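Local coordinates for trehalose monomycolate exporter MmpL3 (Mycobacterium tuberculosis, PDB 7NVH), which exports trehalose monomycolate, a mycolic acid carrier for the mycobacterial outer envelope, as a membrane transporter of the RND permease clan, at residues Ala289-Leu300 and Thr311-Ala322. Residues are numbered along the deposited sequence; the frame is centred on the assembly and turned at random.
Sequences AVLIVASAIGLL and TYATIASVMLSA
An antiparallel helical hairpin in the membrane domain of this RND-type transporter brings Ala296 against Thr311 and Ala289 against Ala322. It joins helices 270-297 and 305-336, which follow one another in the chain. The axes of 289-297 and 311-322 run at 172° and come within 9.1 Å. Near one end Ala289 CB lies 3.4 Å from Ala322 CB.

In the middle, Val318 spreads its two methyls over neighbouring residues. Its CG1 meets Ile292 CG2 at 3.5 Å, and its CG2 meets Val293 CG2 at 3.6 Å. Val293 CG1 stands anti to the backbone N (chi1 167°), which leaves CG2 beside that N, and CG2 also touches Met319 SD at 3.5 Å. The Met319 side chain crosses Val293 at about a right angle. Helices 237-246 and 248-265 add Ile244 and Ile248 against Val318. Helix 624-654 places Asp640 against Ile292.

At the other end, Leu300 CD2 touches both Thr311 CG2 and the Tyr312 ring, 3.5 Å from Tyr312 CE1. The one hydrogen bond between the segments lies beside it. Thr311 OG1 sits anti to its own N and donates to Ala296 O at 2.6 Å, reaching that oxygen from above the carbonyl plane, 40° out of it.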
loop_
_atom_site.group_PDB
_atom_site.type_symbol
_atom_site.label_atom_id
_atom_site.label_comp_id
_atom_site.label_asym_id
_atom_site.label_seq_id
_atom_site.Cartn_x
_atom_site.Cartn_y
_atom_site.Cartn_z
ATOM N N ALA A 289 -5.192 18.164 -3.916
ATOM C CA ALA A 289 -5.851 17.170 -3.077
ATOM C C ALA A 289 -6.997 16.491 -3.814
ATOM O O ALA A 289 -7.145 15.264 -3.758
ATOM C CB ALA A 289 -6.351 17.818 -1.792
ATOM N N VAL A 290 -7.830 17.271 -4.506
ATOM C CA VAL A 290 -8.930 16.647 -5.235
ATOM C C VAL A 290 -8.398 15.831 -6.405
ATOM O O VAL A 290 -9.029 14.856 -6.823
ATOM C CB VAL A 290 -9.970 17.686 -5.690
ATOM C CG1 VAL A 290 -10.438 18.514 -4.508
ATOM C CG2 VAL A 290 -9.413 18.568 -6.782
ATOM N N LEU A 291 -7.224 16.183 -6.934
ATOM C CA LEU A 291 -6.612 15.355 -7.966
ATOM C C LEU A 291 -6.173 14.011 -7.405
ATOM O O LEU A 291 -6.348 12.976 -8.057
ATOM C CB LEU A 291 -5.428 16.080 -8.589
ATOM C CG LEU A 291 -5.770 16.901 -9.826
ATOM C CD1 LEU A 291 -4.512 17.510 -10.358
ATOM C CD2 LEU A 291 -6.427 16.030 -10.874
ATOM N N ILE A 292 -5.593 14.005 -6.204
ATOM C CA ILE A 292 -5.270 12.729 -5.568
ATOM C C ILE A 292 -6.534 11.920 -5.338
ATOM O O ILE A 292 -6.566 10.707 -5.576
ATOM C CB ILE A 292 -4.512 12.938 -4.249
ATOM C CG1 ILE A 292 -3.065 13.305 -4.512
ATOM C CG2 ILE A 292 -4.548 11.669 -3.431
ATOM C CD1 ILE A 292 -2.259 13.408 -3.252
ATOM N N VAL A 293 -7.590 12.573 -4.855
ATOM C CA VAL A 293 -8.843 11.868 -4.608
ATOM C C VAL A 293 -9.362 11.241 -5.893
ATOM O O VAL A 293 -9.787 10.081 -5.908
ATOM C CB VAL A 293 -9.877 12.821 -3.980
ATOM C CG1 VAL A 293 -11.257 12.197 -4.009
ATOM C CG2 VAL A 293 -9.478 13.152 -2.563
ATOM N N ALA A 294 -9.319 11.990 -6.996
ATOM C CA ALA A 294 -9.772 11.457 -8.276
ATOM C C ALA A 294 -8.901 10.296 -8.735
ATOM O O ALA A 294 -9.408 9.313 -9.289
ATOM C CB ALA A 294 -9.783 12.563 -9.327
ATOM N N SER A 295 -7.588 10.396 -8.533
ATOM C CA SER A 295 -6.697 9.316 -8.943
ATOM C C SER A 295 -6.952 8.047 -8.142
ATOM O O SER A 295 -6.947 6.943 -8.699
ATOM C CB SER A 295 -5.241 9.754 -8.799
ATOM O OG SER A 295 -4.965 10.874 -9.621
ATOM N N ALA A 296 -7.180 8.178 -6.839
ATOM C CA ALA A 296 -7.322 7.030 -5.957
ATOM C C ALA A 296 -8.766 6.584 -5.768
ATOM O O ALA A 296 -8.998 5.582 -5.087
ATOM C CB ALA A 296 -6.702 7.335 -4.591
ATOM N N ILE A 297 -9.737 7.291 -6.343
ATOM C CA ILE A 297 -11.122 6.866 -6.175
ATOM C C ILE A 297 -11.433 5.671 -7.066
ATOM O O ILE A 297 -12.312 4.863 -6.742
ATOM C CB ILE A 297 -12.088 8.034 -6.436
ATOM C CG1 ILE A 297 -13.466 7.728 -5.851
ATOM C CG2 ILE A 297 -12.200 8.326 -7.920
ATOM C CD1 ILE A 297 -14.366 8.934 -5.758
ATOM N N GLY A 298 -10.718 5.521 -8.182
ATOM C CA GLY A 298 -10.932 4.379 -9.049
ATOM C C GLY A 298 -10.659 3.051 -8.381
ATOM O O GLY A 298 -11.199 2.027 -8.811
ATOM N N LEU A 299 -9.838 3.044 -7.329
ATOM C CA LEU A 299 -9.590 1.819 -6.585
ATOM C C LEU A 299 -10.838 1.313 -5.875
ATOM O O LEU A 299 -10.861 0.157 -5.442
ATOM C CB LEU A 299 -8.472 2.036 -5.567
ATOM C CG LEU A 299 -7.146 2.564 -6.111
ATOM C CD1 LEU A 299 -6.138 2.724 -4.988
ATOM C CD2 LEU A 299 -6.608 1.648 -7.192
ATOM N N LEU A 300 -11.870 2.148 -5.741
ATOM C CA LEU A 300 -13.109 1.698 -5.120
ATOM C C LEU A 300 -13.831 0.652 -5.956
ATOM O O LEU A 300 -14.670 -0.078 -5.420
ATOM C CB LEU A 300 -14.035 2.886 -4.874
ATOM C CG LEU A 300 -13.663 3.768 -3.689
ATOM C CD1 LEU A 300 -14.569 4.980 -3.623
ATOM C CD2 LEU A 300 -13.762 2.959 -2.419
ATOM N N THR A 311 -7.643 2.940 -0.079
ATOM C CA THR A 311 -8.154 4.127 -0.753
ATOM C C THR A 311 -8.885 5.041 0.223
ATOM O O THR A 311 -8.801 6.266 0.106
ATOM C CB THR A 311 -9.059 3.739 -1.925
ATOM O OG1 THR A 311 -9.443 4.918 -2.639
ATOM C CG2 THR A 311 -10.306 3.028 -1.447
ATOM N N TYR A 312 -9.590 4.468 1.203
ATOM C CA TYR A 312 -10.200 5.292 2.242
ATOM C C TYR A 312 -9.140 6.030 3.040
ATOM O O TYR A 312 -9.291 7.220 3.338
ATOM C CB TYR A 312 -11.054 4.433 3.173
ATOM C CG TYR A 312 -12.338 3.932 2.565
ATOM C CD1 TYR A 312 -12.846 4.497 1.408
ATOM C CD2 TYR A 312 -13.044 2.896 3.153
ATOM C CE1 TYR A 312 -14.019 4.043 0.853
ATOM C CE2 TYR A 312 -14.218 2.432 2.602
ATOM C CZ TYR A 312 -14.702 3.009 1.453
ATOM O OH TYR A 312 -15.874 2.552 0.899
ATOM N N ALA A 313 -8.059 5.337 3.398
ATOM C CA ALA A 313 -6.980 5.979 4.141
ATOM C C ALA A 313 -6.368 7.117 3.337
ATOM O O ALA A 313 -6.146 8.214 3.861
ATOM C CB ALA A 313 -5.915 4.949 4.514
ATOM N N THR A 314 -6.107 6.875 2.051
ATOM C CA THR A 314 -5.520 7.907 1.204
ATOM C C THR A 314 -6.448 9.108 1.076
ATOM O O THR A 314 -6.018 10.256 1.220
ATOM C CB THR A 314 -5.196 7.331 -0.174
ATOM O OG1 THR A 314 -4.250 6.265 -0.036
ATOM C CG2 THR A 314 -4.613 8.405 -1.073
ATOM N N ILE A 315 -7.733 8.860 0.811
ATOM C CA ILE A 315 -8.682 9.954 0.628
ATOM C C ILE A 315 -8.803 10.770 1.905
ATOM O O ILE A 315 -8.767 12.006 1.878
ATOM C CB ILE A 315 -10.048 9.409 0.176
ATOM C CG1 ILE A 315 -9.983 8.945 -1.279
ATOM C CG2 ILE A 315 -11.126 10.460 0.354
ATOM C CD1 ILE A 315 -11.283 8.381 -1.795
ATOM N N ALA A 316 -8.941 10.091 3.046
ATOM C CA ALA A 316 -9.068 10.801 4.311
ATOM C C ALA A 316 -7.823 11.622 4.608
ATOM O O ALA A 316 -7.923 12.791 4.997
ATOM C CB ALA A 316 -9.340 9.813 5.443
ATOM N N SER A 317 -6.640 11.039 4.407
ATOM C CA SER A 317 -5.411 11.762 4.711
ATOM C C SER A 317 -5.241 12.979 3.811
ATOM O O SER A 317 -4.894 14.063 4.291
ATOM C CB SER A 317 -4.211 10.825 4.590
ATOM O OG SER A 317 -3.902 10.574 3.234
ATOM N N VAL A 318 -5.501 12.836 2.508
ATOM C CA VAL A 318 -5.292 13.966 1.605
ATOM C C VAL A 318 -6.327 15.056 1.854
ATOM O O VAL A 318 -5.999 16.249 1.849
ATOM C CB VAL A 318 -5.282 13.509 0.134
ATOM C CG1 VAL A 318 -4.254 12.437 -0.063
ATOM C CG2 VAL A 318 -6.643 13.010 -0.308
ATOM N N MET A 319 -7.588 14.678 2.078
ATOM C CA MET A 319 -8.604 15.688 2.337
ATOM C C MET A 319 -8.333 16.414 3.643
ATOM O O MET A 319 -8.492 17.637 3.720
ATOM C CB MET A 319 -9.993 15.054 2.344
ATOM C CG MET A 319 -10.554 14.788 0.956
ATOM S SD MET A 319 -9.863 15.857 -0.326
ATOM C CE MET A 319 -10.633 17.431 0.053
ATOM N N LEU A 320 -7.908 15.689 4.679
ATOM C CA LEU A 320 -7.588 16.352 5.935
ATOM C C LEU A 320 -6.373 17.254 5.791
ATOM O O LEU A 320 -6.337 18.343 6.368
ATOM C CB LEU A 320 -7.360 15.327 7.036
ATOM C CG LEU A 320 -7.406 15.984 8.410
ATOM C CD1 LEU A 320 -8.735 16.686 8.614
ATOM C CD2 LEU A 320 -7.179 14.957 9.476
ATOM N N SER A 321 -5.365 16.821 5.030
ATOM C CA SER A 321 -4.197 17.665 4.819
ATOM C C SER A 321 -4.573 18.951 4.099
ATOM O O SER A 321 -4.127 20.038 4.482
ATOM C CB SER A 321 -3.135 16.903 4.032
ATOM O OG SER A 321 -3.570 16.650 2.709
ATOM N N ALA A 322 -5.406 18.853 3.062
ATOM C CA ALA A 322 -5.833 20.053 2.351
ATOM C C ALA A 322 -6.671 20.960 3.241
ATOM O O ALA A 322 -6.480 22.183 3.245
ATOM C CB ALA A 322 -6.620 19.675 1.102
#